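Local coordinates for protein D-glyceraldehyde dehydrogenase (NADP(+)) (Thermoplasma acidophilum, PDB 5IZD) that oxidises D-glyceraldehyde to (R)-glycerate with NADP+ as the hydride acceptor, a step of the non-phosphorylated Entner-Doudoroff pathway, working as a homotetramer, at residues N219-G225 and A242-L248; D210-H215 and K236-N240; A442-Y446 and E458-G463. All blocks are in the same frame, centred on the assembly; numbering follows the deposited sequence.

Interaction 1: N219-G225 and A242-L248. With NAP (NADP nicotinamide-adenine-dinucleotide phosphate), chain I.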
loop_
_atom_site.group_PDB
_atom_site.type_symbol
_atom_site.label_atom_id
_atom_site.label_comp_id
_atom_site.label_asym_id
_atom_site.label_seq_id
_atom_site.Cartn_x
_atom_site.Cartn_y
_atom_site.Cartn_z
ATOM N N ASN A 219 11.633 -22.051 10.325
ATOM C CA ASN A 219 11.109 -21.425 9.098
ATOM C C ASN A 219 11.707 -20.058 8.749
ATOM O O ASN A 219 11.682 -19.628 7.562
ATOM C CB ASN A 219 9.592 -21.300 9.221
ATOM C CG ASN A 219 8.900 -22.649 9.434
ATOM O OD1 ASN A 219 8.217 -22.852 10.443
ATOM N ND2 ASN A 219 9.091 -23.578 8.503
ATOM N N LEU A 220 12.213 -19.367 9.781
ATOM C CA LEU A 220 12.714 -18.002 9.638
ATOM C C LEU A 220 13.804 -17.766 10.714
ATOM O O LEU A 220 13.718 -18.268 11.865
ATOM C CB LEU A 220 11.579 -16.986 9.732
ATOM C CG LEU A 220 11.899 -15.492 9.512
ATOM C CD1 LEU A 220 10.651 -14.743 9.127
ATOM C CD2 LEU A 220 12.437 -14.897 10.846
ATOM N N ILE A 221 14.881 -17.143 10.273
ATOM C CA ILE A 221 15.993 -16.723 11.128
ATOM C C ILE A 221 16.129 -15.208 11.045
ATOM O O ILE A 221 16.313 -14.626 9.944
ATOM C CB ILE A 221 17.303 -17.429 10.748
ATOM C CG1 ILE A 221 17.156 -18.941 11.019
ATOM C CG2 ILE A 221 18.458 -16.967 11.652
ATOM C CD1 ILE A 221 18.074 -19.814 10.217
ATOM N N THR A 222 16.010 -14.576 12.202
ATOM C CA THR A 222 16.232 -13.169 12.376
ATOM C C THR A 222 17.475 -12.959 13.260
ATOM O O THR A 222 17.534 -13.487 14.382
ATOM C CB THR A 222 14.982 -12.433 12.891
ATOM O OG1 THR A 222 15.262 -11.029 12.931
ATOM C CG2 THR A 222 14.496 -12.884 14.255
ATOM N N MET A 223 18.484 -12.266 12.738
ATOM C CA MET A 223 19.826 -12.252 13.367
ATOM C C MET A 223 20.491 -10.919 13.152
ATOM O O MET A 223 20.331 -10.295 12.080
ATOM C CB MET A 223 20.729 -13.368 12.818
ATOM C CG MET A 223 22.177 -13.296 13.238
ATOM S SD MET A 223 23.250 -12.344 12.151
ATOM C CE MET A 223 24.906 -12.684 12.766
ATOM N N THR A 224 21.252 -10.492 14.153
ATOM C CA THR A 224 22.067 -9.304 14.023
ATOM C C THR A 224 23.420 -9.646 14.638
ATOM O O THR A 224 23.449 -10.335 15.637
ATOM C CB THR A 224 21.385 -8.087 14.673
ATOM O OG1 THR A 224 20.170 -7.772 13.981
ATOM C CG2 THR A 224 22.285 -6.848 14.690
ATOM N N GLY A 225 24.502 -9.224 14.002
ATOM C CA GLY A 225 25.877 -9.471 14.450
ATOM C C GLY A 225 26.931 -9.285 13.384
ATOM O O GLY A 225 26.771 -8.430 12.463
ATOM N N ALA A 242 15.238 -21.489 5.161
ATOM C CA ALA A 242 14.657 -20.500 6.034
ATOM C C ALA A 242 14.726 -19.105 5.388
ATOM O O ALA A 242 15.676 -18.794 4.668
ATOM C CB ALA A 242 15.312 -20.508 7.410
ATOM N N LYS A 243 13.676 -18.315 5.594
ATOM C CA LYS A 243 13.689 -16.914 5.362
ATOM C C LYS A 243 14.704 -16.264 6.307
ATOM O O LYS A 243 14.730 -16.551 7.545
ATOM C CB LYS A 243 12.270 -16.366 5.565
ATOM C CG LYS A 243 12.088 -14.855 5.746
ATOM C CD LYS A 243 12.642 -14.072 4.641
ATOM C CE LYS A 243 12.463 -12.582 4.912
ATOM N NZ LYS A 243 11.069 -12.145 4.788
ATOM N N LEU A 244 15.585 -15.443 5.724
ATOM C CA LEU A 244 16.656 -14.773 6.481
ATOM C C LEU A 244 16.407 -13.273 6.653
ATOM O O LEU A 244 16.041 -12.538 5.668
ATOM C CB LEU A 244 17.976 -15.014 5.788
ATOM C CG LEU A 244 18.406 -16.494 5.747
ATOM C CD1 LEU A 244 19.842 -16.620 5.261
ATOM C CD2 LEU A 244 18.284 -17.236 7.060
ATOM N N ILE A 245 16.532 -12.807 7.903
ATOM C CA ILE A 245 16.583 -11.375 8.209
ATOM C C ILE A 245 17.883 -11.219 8.966
ATOM O O ILE A 245 17.988 -11.753 10.110
ATOM C CB ILE A 245 15.426 -10.885 9.079
ATOM C CG1 ILE A 245 14.035 -11.174 8.462
ATOM C CG2 ILE A 245 15.610 -9.387 9.383
ATOM C CD1 ILE A 245 12.868 -10.996 9.449
ATOM N N LEU A 246 18.889 -10.641 8.311
ATOM C CA LEU A 246 20.263 -10.565 8.819
ATOM C C LEU A 246 20.719 -9.131 8.699
ATOM O O LEU A 246 20.652 -8.532 7.584
ATOM C CB LEU A 246 21.258 -11.383 7.994
ATOM C CG LEU A 246 20.947 -12.853 7.752
ATOM C CD1 LEU A 246 21.998 -13.469 6.828
ATOM C CD2 LEU A 246 20.836 -13.587 9.061
ATOM N N GLU A 247 21.257 -8.621 9.793
ATOM C CA GLU A 247 21.881 -7.323 9.822
ATOM C C GLU A 247 23.293 -7.419 10.395
ATOM O O GLU A 247 23.444 -7.837 11.546
ATOM C CB GLU A 247 21.003 -6.371 10.621
ATOM C CG GLU A 247 21.430 -4.901 10.411
ATOM C CD GLU A 247 22.214 -4.295 11.557
ATOM O OE1 GLU A 247 23.465 -4.280 11.495
ATOM O OE2 GLU A 247 21.561 -3.818 12.536
ATOM N N LEU A 248 24.301 -7.075 9.565
ATOM C CA LEU A 248 25.664 -7.494 9.735
ATOM C C LEU A 248 26.643 -6.309 9.947
ATOM O O LEU A 248 27.823 -6.421 9.643
ATOM C CB LEU A 248 26.118 -8.419 8.606
ATOM C CG LEU A 248 25.191 -9.590 8.352
ATOM C CD1 LEU A 248 25.666 -10.445 7.171
ATOM C CD2 LEU A 248 25.040 -10.453 9.575
HETATM P PA NAP I . 28.322 -12.636 16.415
HETATM O O1A NAP I . 29.307 -13.759 16.522
HETATM O O2A NAP I . 27.836 -12.243 15.036
HETATM O O5B NAP I . 27.049 -12.985 17.377
HETATM C C5B NAP I . 25.672 -12.666 17.074
HETATM C C4B NAP I . 24.741 -13.803 17.536
HETATM O O4B NAP I . 24.941 -14.967 16.711
HETATM C C3B NAP I . 25.038 -14.275 18.974
HETATM O O3B NAP I . 23.803 -14.715 19.599
HETATM C C2B NAP I . 25.965 -15.440 18.757
HETATM O O2B NAP I . 26.083 -16.303 19.884
HETATM C C1B NAP I . 25.330 -16.090 17.558
HETATM N N9A NAP I . 26.188 -17.023 16.811
HETATM C C8A NAP I . 27.546 -17.104 16.792
HETATM N N7A NAP I . 27.974 -18.080 16.019
HETATM C C5A NAP I . 26.804 -18.632 15.488
HETATM C C6A NAP I . 26.579 -19.682 14.597
HETATM N N6A NAP I . 27.567 -20.391 14.038
HETATM N N1A NAP I . 25.304 -19.984 14.273
HETATM C C2A NAP I . 24.303 -19.292 14.847
HETATM N N3A NAP I . 24.430 -18.284 15.720
HETATM C C4A NAP I . 25.725 -18.000 15.985
HETATM O O3 NAP I . 28.976 -11.368 17.113
HETATM P PN NAP I . 30.405 -11.189 17.834
HETATM O O1N NAP I . 30.474 -12.059 19.076
HETATM O O2N NAP I . 30.636 -9.728 18.131
HETATM O O5D NAP I . 31.433 -11.691 16.790
HETATM P P2B NAP I . 27.476 -16.250 20.783
HETATM O O1X NAP I . 27.324 -17.344 21.853
HETATM O O2X NAP I . 27.557 -14.945 21.422
HETATM O O3X NAP I . 28.650 -16.547 19.914
HETATM O O HOH W 1 19.222 -5.056 13.906
#

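Interaction 2: D210-H215 and K236-N240. With NAP (NADP nicotinamide-adenine-dinucleotide phosphate), chain I.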
loop_
_atom_site.group_PDB
_atom_site.type_symbol
_atom_site.label_atom_id
_atom_site.label_comp_id
_atom_site.label_asym_id
_atom_site.label_seq_id
_atom_site.Cartn_x
_atom_site.Cartn_y
_atom_site.Cartn_z
ATOM N N ASP A 210 25.082 -23.451 14.760
ATOM C CA ASP A 210 24.845 -24.209 13.509
ATOM C C ASP A 210 23.655 -25.108 13.641
ATOM O O ASP A 210 22.798 -25.142 12.762
ATOM C CB ASP A 210 26.034 -25.057 13.089
ATOM C CG ASP A 210 27.166 -24.229 12.472
ATOM O OD1 ASP A 210 27.021 -23.020 12.146
ATOM O OD2 ASP A 210 28.222 -24.803 12.298
ATOM N N TYR A 211 23.556 -25.772 14.776
ATOM C CA TYR A 211 22.511 -26.773 14.983
ATOM C C TYR A 211 21.115 -26.155 14.973
ATOM O O TYR A 211 20.188 -26.702 14.339
ATOM C CB TYR A 211 22.799 -27.546 16.279
ATOM C CG TYR A 211 21.832 -28.646 16.498
ATOM C CD1 TYR A 211 21.983 -29.888 15.833
ATOM C CD2 TYR A 211 20.726 -28.468 17.339
ATOM C CE1 TYR A 211 21.053 -30.921 16.009
ATOM C CE2 TYR A 211 19.786 -29.507 17.529
ATOM C CZ TYR A 211 19.949 -30.730 16.862
ATOM O OH TYR A 211 19.005 -31.728 17.046
ATOM N N ILE A 212 20.978 -25.016 15.651
ATOM C CA ILE A 212 19.708 -24.277 15.703
ATOM C C ILE A 212 19.313 -23.813 14.296
ATOM O O ILE A 212 18.175 -23.983 13.860
ATOM C CB ILE A 212 19.753 -23.022 16.622
ATOM C CG1 ILE A 212 20.154 -23.334 18.059
ATOM C CG2 ILE A 212 18.370 -22.421 16.789
ATOM C CD1 ILE A 212 20.637 -22.114 18.851
ATOM N N VAL A 213 20.261 -23.228 13.582
ATOM C CA VAL A 213 19.922 -22.626 12.297
ATOM C C VAL A 213 19.582 -23.636 11.213
ATOM O O VAL A 213 18.703 -23.363 10.423
ATOM C CB VAL A 213 20.956 -21.632 11.770
ATOM C CG1 VAL A 213 21.250 -20.546 12.812
ATOM C CG2 VAL A 213 22.224 -22.309 11.351
ATOM N N GLU A 214 20.268 -24.770 11.145
ATOM C CA GLU A 214 19.938 -25.753 10.083
ATOM C C GLU A 214 18.767 -26.751 10.345
ATOM O O GLU A 214 18.442 -27.531 9.479
ATOM C CB GLU A 214 21.189 -26.486 9.668
ATOM C CG GLU A 214 21.742 -27.383 10.732
ATOM C CD GLU A 214 23.137 -27.886 10.409
ATOM O OE1 GLU A 214 23.575 -28.794 11.155
ATOM O OE2 GLU A 214 23.773 -27.445 9.413
ATOM N N HIS A 215 18.139 -26.686 11.518
ATOM C CA HIS A 215 17.110 -27.616 11.988
ATOM C C HIS A 215 15.911 -27.684 11.011
ATOM O O HIS A 215 15.413 -26.643 10.608
ATOM C CB HIS A 215 16.627 -27.141 13.372
ATOM C CG HIS A 215 15.880 -28.169 14.153
ATOM N ND1 HIS A 215 14.572 -28.484 13.888
ATOM C CD2 HIS A 215 16.231 -28.915 15.228
ATOM C CE1 HIS A 215 14.153 -29.408 14.735
ATOM N NE2 HIS A 215 15.135 -29.674 15.571
ATOM N N LYS A 236 24.407 -22.433 6.253
ATOM C CA LYS A 236 23.701 -23.494 6.979
ATOM C C LYS A 236 22.205 -23.545 6.691
ATOM O O LYS A 236 21.655 -24.645 6.541
ATOM C CB LYS A 236 23.920 -23.407 8.490
ATOM C CG LYS A 236 25.350 -23.518 8.933
ATOM C CD LYS A 236 26.026 -24.741 8.360
ATOM C CE LYS A 236 27.355 -24.969 9.057
ATOM N NZ LYS A 236 28.109 -25.995 8.287
ATOM N N ALA A 237 21.553 -22.386 6.618
ATOM C CA ALA A 237 20.139 -22.314 6.299
ATOM C C ALA A 237 19.800 -22.712 4.856
ATOM O O ALA A 237 18.606 -22.747 4.483
ATOM C CB ALA A 237 19.589 -20.925 6.566
ATOM N N SER A 238 20.808 -22.981 4.031
ATOM C CA SER A 238 20.550 -23.633 2.753
ATOM C C SER A 238 19.850 -24.991 2.969
ATOM O O SER A 238 19.096 -25.410 2.133
ATOM C CB SER A 238 21.822 -23.734 1.912
ATOM O OG SER A 238 22.656 -24.822 2.280
ATOM N N ALA A 239 20.067 -25.646 4.120
ATOM C CA ALA A 239 19.380 -26.907 4.440
ATOM C C ALA A 239 17.850 -26.833 4.573
ATOM O O ALA A 239 17.192 -27.791 4.333
ATOM C CB ALA A 239 19.954 -27.522 5.691
ATOM N N ASN A 240 17.293 -25.731 5.027
ATOM C CA ASN A 240 15.855 -25.649 5.255
ATOM C C ASN A 240 15.206 -24.520 4.473
ATOM O O ASN A 240 14.017 -24.328 4.596
ATOM C CB ASN A 240 15.562 -25.498 6.766
ATOM C CG ASN A 240 16.350 -24.352 7.411
ATOM O OD1 ASN A 240 16.806 -23.435 6.723
ATOM N ND2 ASN A 240 16.533 -24.415 8.748
HETATM P PA NAP I . 28.322 -12.636 16.415
HETATM O O1A NAP I . 29.307 -13.759 16.522
HETATM O O2A NAP I . 27.836 -12.243 15.036
HETATM O O5B NAP I . 27.049 -12.985 17.377
HETATM C C5B NAP I . 25.672 -12.666 17.074
HETATM C C4B NAP I . 24.741 -13.803 17.536
HETATM O O4B NAP I . 24.941 -14.967 16.711
HETATM C C3B NAP I . 25.038 -14.275 18.974
HETATM O O3B NAP I . 23.803 -14.715 19.599
HETATM C C2B NAP I . 25.965 -15.440 18.757
HETATM O O2B NAP I . 26.083 -16.303 19.884
HETATM C C1B NAP I . 25.330 -16.090 17.558
HETATM N N9A NAP I . 26.188 -17.023 16.811
HETATM C C8A NAP I . 27.546 -17.104 16.792
HETATM N N7A NAP I . 27.974 -18.080 16.019
HETATM C C5A NAP I . 26.804 -18.632 15.488
HETATM C C6A NAP I . 26.579 -19.682 14.597
HETATM N N6A NAP I . 27.567 -20.391 14.038
HETATM N N1A NAP I . 25.304 -19.984 14.273
HETATM C C2A NAP I . 24.303 -19.292 14.847
HETATM N N3A NAP I . 24.430 -18.284 15.720
HETATM C C4A NAP I . 25.725 -18.000 15.985
HETATM O O3 NAP I . 28.976 -11.368 17.113
HETATM P PN NAP I . 30.405 -11.189 17.834
HETATM O O1N NAP I . 30.474 -12.059 19.076
HETATM O O2N NAP I . 30.636 -9.728 18.131
HETATM O O5D NAP I . 31.433 -11.691 16.790
HETATM P P2B NAP I . 27.476 -16.250 20.783
HETATM O O1X NAP I . 27.324 -17.344 21.853
HETATM O O2X NAP I . 27.557 -14.945 21.422
HETATM O O3X NAP I . 28.650 -16.547 19.914
HETATM O O HOH W 2 23.300 -26.819 6.498
#

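Interaction 3: A442-Y446 and E458-G463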
loop_
_atom_site.group_PDB
_atom_site.type_symbol
_atom_site.label_atom_id
_atom_site.label_comp_id
_atom_site.label_asym_id
_atom_site.label_seq_id
_atom_site.Cartn_x
_atom_site.Cartn_y
_atom_site.Cartn_z
ATOM N N ALA A 442 14.907 5.023 13.618
ATOM C CA ALA A 442 13.626 5.041 14.283
ATOM C C ALA A 442 12.884 3.769 13.884
ATOM O O ALA A 442 13.182 3.153 12.853
ATOM C CB ALA A 442 12.812 6.283 13.911
ATOM N N SER A 443 11.917 3.397 14.714
ATOM C CA SER A 443 11.094 2.214 14.480
ATOM C C SER A 443 10.307 2.262 13.189
ATOM O O SER A 443 10.050 1.214 12.639
ATOM C CB SER A 443 10.140 2.026 15.647
ATOM O OG SER A 443 10.927 1.761 16.773
ATOM N N GLN A 444 9.933 3.472 12.739
ATOM C CA GLN A 444 9.183 3.681 11.486
ATOM C C GLN A 444 10.085 3.593 10.262
ATOM O O GLN A 444 9.575 3.583 9.129
ATOM C CB GLN A 444 8.378 5.021 11.451
ATOM C CG GLN A 444 9.167 6.305 11.671
ATOM C CD GLN A 444 9.284 6.674 13.174
ATOM O OE1 GLN A 444 9.430 5.810 14.073
ATOM N NE2 GLN A 444 9.258 7.958 13.434
ATOM N N GLY A 445 11.408 3.635 10.493
ATOM C CA GLY A 445 12.386 3.381 9.426
ATOM C C GLY A 445 12.623 1.928 9.056
ATOM O O GLY A 445 12.362 1.062 9.833
ATOM N N TYR A 446 13.107 1.643 7.865
ATOM C CA TYR A 446 13.376 0.281 7.472
ATOM C C TYR A 446 14.880 0.129 7.522
ATOM O O TYR A 446 15.560 0.519 6.628
ATOM C CB TYR A 446 12.823 -0.032 6.093
ATOM C CG TYR A 446 13.060 -1.418 5.566
ATOM C CD1 TYR A 446 12.386 -2.497 6.079
ATOM C CD2 TYR A 446 13.913 -1.643 4.525
ATOM C CE1 TYR A 446 12.581 -3.739 5.586
ATOM C CE2 TYR A 446 14.102 -2.894 4.026
ATOM C CZ TYR A 446 13.429 -3.932 4.571
ATOM O OH TYR A 446 13.616 -5.164 4.104
ATOM N N GLU A 458 14.586 -4.489 9.088
ATOM C CA GLU A 458 13.748 -4.392 10.286
ATOM C C GLU A 458 13.215 -2.985 10.554
ATOM O O GLU A 458 13.900 -1.993 10.352
ATOM C CB GLU A 458 14.544 -4.851 11.495
ATOM C CG GLU A 458 15.002 -6.281 11.383
ATOM C CD GLU A 458 16.009 -6.677 12.489
ATOM O OE1 GLU A 458 15.690 -7.493 13.430
ATOM O OE2 GLU A 458 17.140 -6.131 12.372
ATOM N N GLY A 459 11.992 -2.908 11.019
ATOM C CA GLY A 459 11.341 -1.668 11.210
ATOM C C GLY A 459 10.499 -1.263 10.034
ATOM O O GLY A 459 10.717 -1.687 8.898
ATOM N N SER A 460 9.558 -0.377 10.299
ATOM C CA SER A 460 8.539 0.044 9.338
ATOM C C SER A 460 7.536 -1.057 9.029
ATOM O O SER A 460 7.672 -2.202 9.412
ATOM C CB SER A 460 9.148 0.628 8.028
ATOM O OG SER A 460 9.373 -0.364 7.014
ATOM N N LYS A 461 6.503 -0.674 8.297
ATOM C CA LYS A 461 5.587 -1.646 7.679
ATOM C C LYS A 461 6.337 -2.788 6.990
ATOM O O LYS A 461 5.957 -3.950 7.100
ATOM C CB LYS A 461 4.716 -0.922 6.619
ATOM C CG LYS A 461 3.615 -1.770 5.947
ATOM C CD LYS A 461 2.847 -1.013 4.818
ATOM C CE LYS A 461 3.724 0.018 4.126
ATOM N NZ LYS A 461 3.050 0.749 2.982
ATOM N N TYR A 462 7.378 -2.444 6.248
ATOM C CA TYR A 462 8.096 -3.447 5.508
ATOM C C TYR A 462 8.854 -4.406 6.431
ATOM O O TYR A 462 9.006 -5.551 6.104
ATOM C CB TYR A 462 9.078 -2.798 4.515
ATOM C CG TYR A 462 8.345 -2.004 3.429
ATOM C CD1 TYR A 462 7.786 -2.636 2.331
ATOM C CD2 TYR A 462 8.219 -0.632 3.517
ATOM C CE1 TYR A 462 7.039 -1.886 1.340
ATOM C CE2 TYR A 462 7.522 0.107 2.541
ATOM C CZ TYR A 462 6.932 -0.522 1.467
ATOM O OH TYR A 462 6.288 0.257 0.470
ATOM N N GLY A 463 9.377 -3.909 7.531
ATOM C CA GLY A 463 10.139 -4.754 8.493
ATOM C C GLY A 463 9.272 -5.791 9.187
ATOM O O GLY A 463 9.585 -6.972 9.190
#

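Interaction 1: N219-G225 and A242-L248
Parallel strands pair through a ladder in which alternate residues of each strand turn both N and O to the partner, and residues 242-248 follow this rule closely. Ala242 leads in, its CB lying 4.0 Å from Ile221 CD1, while its carbonyl is hydrogen-bonded to Gln455 of the second subunit. At Lys243 the ladder opens: its N donates to Asn219 O (3.1 Å) and its O accepts from Ile221 N (2.8 Å), whereas its ammonium group leads away to a salt bridge with Glu466. Leu244 makes none of these rungs but lays CD2 against Ile221 CB (3.8 Å), on the face packed by helix 227-236. Ile245 repeats the pattern, N to Ile221 O and O to Met223 N, both 2.7 Å. With the strands only 4° from parallel and joined through helix 227-236, this is a beta-alpha-beta crossover of the Rossmann-like cofactor-binding domain of aldehyde dehydrogenases. Leu246 places CD2 3.8 Å from Met223 CB. Glu247, the predicted proton acceptor, closes the ladder, N to Met223 O and O to Gly225 N (both 3.0 Å); its OE2 shares a water with Thr224 OG1, which is also hydrogen-bonded to Lys158 NZ, and its OE1 is held by Gly249 N. Finally Leu248 CD2 touches Met223 SD (3.7 Å), beside Gly225, whose CA lies 3.4 Å from NADP O2A, where a side chain would clash.

Interaction 2: D210-H215 and K236-N240
A single side-chain amide can tie the last part of a helix to a loop, as residues 210-215 illustrate. Asp210, on helix 205-214, accepts a hydrogen bond at OD1 from N6A of the NADP adenine (3.3 Å); its OD2 forms a salt bridge with Arg232 and lies 4.2 Å from Lys236 NZ, beyond salt-bridge range. One turn on, Val213 sets CG2 against Lys236 CB (3.5 Å) and CG1 near adenine C2A (3.9 Å), while its carbonyl O receives Asn240 ND2 at 2.9 Å. Glu214 OE2 and Lys236 O are bridged by a water, and Glu214 CB approaches Ala239 CB at 4.3 Å. His215 completes the clasp, its O accepting from the same Asn240 ND2 at 3.1 Å, so one amide nitrogen serves two carbonyls two residues apart; Asn240 OD1 accepts from Ala242 N. The arrangement belongs to the adenine end of the cofactor pocket in the Rossmann-like domain of aldehyde dehydrogenases.

Interaction 3: A442-Y446 and E458-G463
Residues 442-445 form a type I beta turn, closed by Gly445 N donating to Ala442 O at 3.0 Å, and the turn lies against residues 458-463, which run into helix 460-465. One backbone hydrogen bond spans the two segments, from Ser460 N to Ser443 O (2.9 Å); Gly445 O is also near that nitrogen, at 3.2 Å, but the angle is too poor for a bond. Gly459 makes this closeness possible. Its phi of 94° and psi of 159° would press a CB against the preceding carbonyl, and that CB would also clash with Gly445 O. The chain here illustrates a general device, the ST turn: Ser460 OG accepts from Tyr462 N (3.0 Å) while donating to Gly459 O (2.7 Å). Tyr446 is the main side chain at the joint. The edge of its ring meets Gly459 O and Gly463 N, at 3.4 and 3.6 Å from CD1, and the same CD1 lies 3.7 Å from Tyr462 CB; its hydroxyl is hydrogen-bonded to Glu466. Glu458 turns inward, toward strand 220-224, to a salt bridge with Lys158, whereas two other side chains reach other subunits: Tyr462 OH bonds Glu121 of the second subunit, and Gln444 bonds Arg116 of the third. Leu470 of the second subunit packs on both Tyr446 and Tyr462.

The three contacts are layered around the strand pair of interaction 1. On the side of Ile221 and Leu244 lies interaction 2, its centre 12 Å away: Ile221 CD1 meets Val213 O at 3.6 Å, and Leu244 CD2 meets Ala237 CB at 3.9 Å. Both contacts reach NADP, interaction 2 at the adenine, interaction 1 at the adenosine-side phosphate of the pyrophosphate (PA). The face bearing Thr222, Ile245 and Glu247 receives interaction 3, centred 15 Å away, through Glu458, whose CG lies 3.7 Å from Ile245 CG2 and whose OE2 lies 4.2 Å from CB of Glu247, the residue predicted to act as proton acceptor. Interactions 2 and 3 do not touch, their nearest atoms about 14 Å apart.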